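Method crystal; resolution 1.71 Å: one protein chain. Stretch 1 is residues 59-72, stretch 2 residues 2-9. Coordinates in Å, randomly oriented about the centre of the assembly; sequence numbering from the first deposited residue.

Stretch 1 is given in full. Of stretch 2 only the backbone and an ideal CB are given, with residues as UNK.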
# COMPACT_ATOMS: atom_id res chain seq x y z
N ASP A 59 -1.01 2.91 13.98
CA ASP A 59 -0.21 1.72 14.23
C ASP A 59 1.23 1.97 13.80
O ASP A 59 2.16 1.46 14.41
CB ASP A 59 -0.80 0.52 13.49
CG ASP A 59 -2.22 0.25 13.90
OD1 ASP A 59 -2.44 0.02 15.11
OD2 ASP A 59 -3.12 0.31 13.04
N VAL A 60 1.40 2.75 12.74
CA VAL A 60 2.74 3.10 12.31
C VAL A 60 3.41 3.88 13.44
O VAL A 60 4.56 3.61 13.80
CB VAL A 60 2.74 3.92 11.00
CG1 VAL A 60 4.14 4.35 10.66
CG2 VAL A 60 2.17 3.08 9.84
N LEU A 61 2.67 4.82 14.01
CA LEU A 61 3.18 5.64 15.12
C LEU A 61 3.49 4.80 16.36
O LEU A 61 4.52 5.00 17.02
CB LEU A 61 2.17 6.73 15.46
CG LEU A 61 1.93 7.76 14.36
CD1 LEU A 61 0.80 8.71 14.73
CD2 LEU A 61 3.19 8.53 14.09
N ALA A 62 2.62 3.85 16.67
CA ALA A 62 2.75 3.08 17.91
C ALA A 62 3.73 1.91 17.84
O ALA A 62 4.29 1.52 18.85
CB ALA A 62 1.37 2.56 18.34
N LYS A 63 3.92 1.34 16.66
CA LYS A 63 4.60 0.05 16.58
C LYS A 63 5.74 0.01 15.56
O LYS A 63 6.57 -0.90 15.62
CB LYS A 63 3.60 -1.07 16.23
CG LYS A 63 2.62 -1.45 17.36
CD LYS A 63 1.82 -2.70 17.00
CE LYS A 63 1.00 -2.49 15.72
NZ LYS A 63 -0.45 -2.84 15.86
N GLN A 64 5.77 0.96 14.62
CA GLN A 64 6.62 0.79 13.43
C GLN A 64 7.81 1.74 13.29
O GLN A 64 8.74 1.45 12.53
CB GLN A 64 5.78 0.93 12.16
CG GLN A 64 4.63 -0.06 12.07
CD GLN A 64 4.05 -0.08 10.67
OE1 GLN A 64 4.61 0.54 9.76
NE2 GLN A 64 2.93 -0.77 10.49
N LEU A 65 7.78 2.87 13.97
CA LEU A 65 8.83 3.86 13.74
C LEU A 65 10.08 3.62 14.57
O LEU A 65 11.07 4.35 14.44
CB LEU A 65 8.30 5.27 14.00
CG LEU A 65 7.18 5.73 13.07
CD1 LEU A 65 6.63 7.05 13.54
CD2 LEU A 65 7.67 5.85 11.62
N THR A 66 10.06 2.60 15.42
CA THR A 66 11.17 2.33 16.33
C THR A 66 12.58 2.37 15.69
O THR A 66 13.48 3.02 16.22
CB THR A 66 10.97 0.99 17.06
OG1 THR A 66 9.75 1.06 17.82
CG2 THR A 66 12.13 0.68 17.98
N PRO A 67 12.77 1.71 14.52
CA PRO A 67 14.11 1.75 13.93
C PRO A 67 14.40 2.95 13.04
O PRO A 67 15.45 3.01 12.39
CB PRO A 67 14.14 0.46 13.10
CG PRO A 67 12.73 0.30 12.65
CD PRO A 67 11.86 0.83 13.77
N VAL A 68 13.47 3.90 12.99
CA VAL A 68 13.67 5.10 12.19
C VAL A 68 14.44 6.11 13.02
O VAL A 68 13.96 6.55 14.05
CB VAL A 68 12.34 5.71 11.74
CG1 VAL A 68 12.57 6.99 10.97
CG2 VAL A 68 11.57 4.70 10.90
N ASN A 69 15.63 6.47 12.58
CA ASN A 69 16.46 7.37 13.37
C ASN A 69 17.46 8.09 12.47
O ASN A 69 17.36 8.02 11.24
CB ASN A 69 17.17 6.60 14.49
CG ASN A 69 17.97 5.43 13.97
OD1 ASN A 69 18.74 5.57 13.02
ND2 ASN A 69 17.77 4.27 14.58
N SER A 70 18.41 8.81 13.06
CA SER A 70 19.29 9.64 12.25
C SER A 70 20.13 8.80 11.29
O SER A 70 20.56 9.29 10.25
CB SER A 70 20.18 10.51 13.13
OG SER A 70 20.82 9.74 14.12
N GLY A 71 20.32 7.53 11.61
CA GLY A 71 21.09 6.65 10.75
C GLY A 71 20.35 6.13 9.53
O GLY A 71 20.96 5.57 8.63
N THR A 72 19.04 6.33 9.49
CA THR A 72 18.25 5.78 8.40
C THR A 72 18.56 6.48 7.08
O THR A 72 18.60 7.71 7.03
CB THR A 72 16.76 5.90 8.70
OG1 THR A 72 16.50 5.32 9.99
CG2 THR A 72 15.92 5.17 7.64
N UNK A 2 22.25 0.58 2.60
CA UNK A 2 22.41 0.72 4.05
C UNK A 2 21.10 0.67 4.80
O UNK A 2 20.38 -0.30 4.66
CB UNK A 2 23.12 2.03 4.37
N UNK A 3 20.85 1.67 5.65
CA UNK A 3 19.77 1.53 6.63
C UNK A 3 18.46 1.88 5.99
O UNK A 3 18.16 3.04 5.74
CB UNK A 3 20.01 2.41 7.86
N UNK A 4 17.69 0.84 5.74
CA UNK A 4 16.41 0.93 5.06
C UNK A 4 15.33 0.56 6.06
O UNK A 4 15.34 -0.54 6.60
CB UNK A 4 16.36 0.03 3.83
N UNK A 5 14.42 1.48 6.33
CA UNK A 5 13.24 1.11 7.11
C UNK A 5 12.03 1.06 6.21
O UNK A 5 11.71 2.04 5.52
CB UNK A 5 13.01 2.09 8.26
N UNK A 6 11.35 -0.08 6.21
CA UNK A 6 10.15 -0.24 5.40
C UNK A 6 8.93 -0.29 6.30
O UNK A 6 8.71 -1.25 7.03
CB UNK A 6 10.23 -1.50 4.54
N UNK A 7 8.14 0.78 6.22
CA UNK A 7 6.95 0.97 7.03
C UNK A 7 5.70 0.67 6.24
O UNK A 7 5.73 0.59 5.02
CB UNK A 7 6.90 2.40 7.58
N UNK A 8 4.59 0.57 6.95
CA UNK A 8 3.32 0.61 6.28
C UNK A 8 2.39 -0.53 6.58
O UNK A 8 2.52 -1.20 7.62
CB UNK A 8 3.56 0.67 4.77
N UNK A 9 1.45 -0.75 5.65
CA UNK A 9 0.40 -1.73 5.85
C UNK A 9 0.68 -2.96 5.01
O UNK A 9 1.83 -3.25 4.72
CB UNK A 9 -0.97 -1.14 5.51

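Position 2 lies before the strand begins. Its CB points toward stretch 1, yet nothing there comes within 5.5 Å, so the contact hardly restricts the choice. The residue is Thr 2.

At position 3 the CB points toward the turn that closes stretch 1, 3.4 Å from Gly 71 O and 3.8 Å from Thr 72 CA. Space is short at the CB but opens beyond it, and no apolar pocket is on offer; a small or slender polar side chain would suit, and a donor could exploit the carbonyl. The deposited Asp 3 (chi1 m) does not: its OD2 lies 3.4 Å from Gly 71 O, two acceptors in van der Waals contact without a hydrogen bond.

Position 4 points away, as alternation in a strand requires, and stretch 1 cannot choose its side chain. It is Tyr 4, whose OH is hydrogen-bonded elsewhere in the structure.

Position 5 turns back toward stretch 1. Its CB stands 4.0 Å from Val 68 CG2, 4.3 Å from Thr 72 CG2 and 4.7 Å from Pro 67 CG, a greasy setting close enough to favour a compact aliphatic residue; Val or Ile would fit the extended backbone, and Ala would touch less. Val 5, with chi1 t, sets CG1 3.6 Å from Val 68 CG2 and 4.0 Å from Pro 67 CG, while its CG2 lies 3.8 Å from Thr 72 CG2.

Position 6 again points away, and many residues would serve. It is Ala 6.

At position 7 the CB points sideways, 3.7 Å from Gln 64 OE1, with Val 60 CG1 at 4.6 Å and Leu 65 CD2 at 5.4 Å. Those aliphatic groups invite a longer apolar chain, Leu, Ile or Met. In Leu 7 the end comes nearer than the CB direction suggests: CD1 reaches 3.7 Å from Leu 65 CD2, and CD2 lies 4.2 Å from Val 68 CG2 and 3.2 Å from Gln 64 O.

Position 8 has phi/psi of 127/-158, where a CB would jam against the preceding carbonyl oxygen; this alone calls for glycine, and the residue is Gly 8. Its backbone pairs with the side-chain amide of Gln 64: Gly 8 N donates to Gln 64 OE1 (2.8 Å), and Gln 64 NE2 donates to Gly 8 O (2.9 Å).

Position 9 points sideways, with no stretch 1 atom near its CB, so many side chains would do. It is Asp 9, an N-cap whose side chain accepts from a backbone N just beyond the stretch.

Stretch 2, residues 2-9: TDYVALGD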
# COMPACT_ATOMS: atom_id res chain seq x y z
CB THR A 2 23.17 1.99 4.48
OG1 THR A 2 22.97 3.04 3.51
CG2 THR A 2 24.65 1.67 4.68
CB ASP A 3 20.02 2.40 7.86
CG ASP A 3 21.18 1.92 8.68
OD1 ASP A 3 21.00 0.96 9.45
OD2 ASP A 3 22.28 2.48 8.53
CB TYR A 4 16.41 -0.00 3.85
CG TYR A 4 15.09 -0.20 3.15
CD1 TYR A 4 14.13 0.81 3.09
CD2 TYR A 4 14.79 -1.43 2.53
CE1 TYR A 4 12.92 0.61 2.41
CE2 TYR A 4 13.58 -1.63 1.88
CZ TYR A 4 12.66 -0.61 1.82
OH TYR A 4 11.46 -0.80 1.17
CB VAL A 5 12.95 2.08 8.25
CG1 VAL A 5 11.71 1.61 9.01
CG2 VAL A 5 14.17 2.19 9.18
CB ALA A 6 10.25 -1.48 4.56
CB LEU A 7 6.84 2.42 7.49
CG LEU A 7 8.07 3.05 8.11
CD1 LEU A 7 7.81 4.53 8.14
CD2 LEU A 7 8.26 2.46 9.50
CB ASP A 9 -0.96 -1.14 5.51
CG ASP A 9 -1.02 -0.52 4.13
OD1 ASP A 9 -0.21 -0.89 3.25
OD2 ASP A 9 -1.89 0.35 3.93
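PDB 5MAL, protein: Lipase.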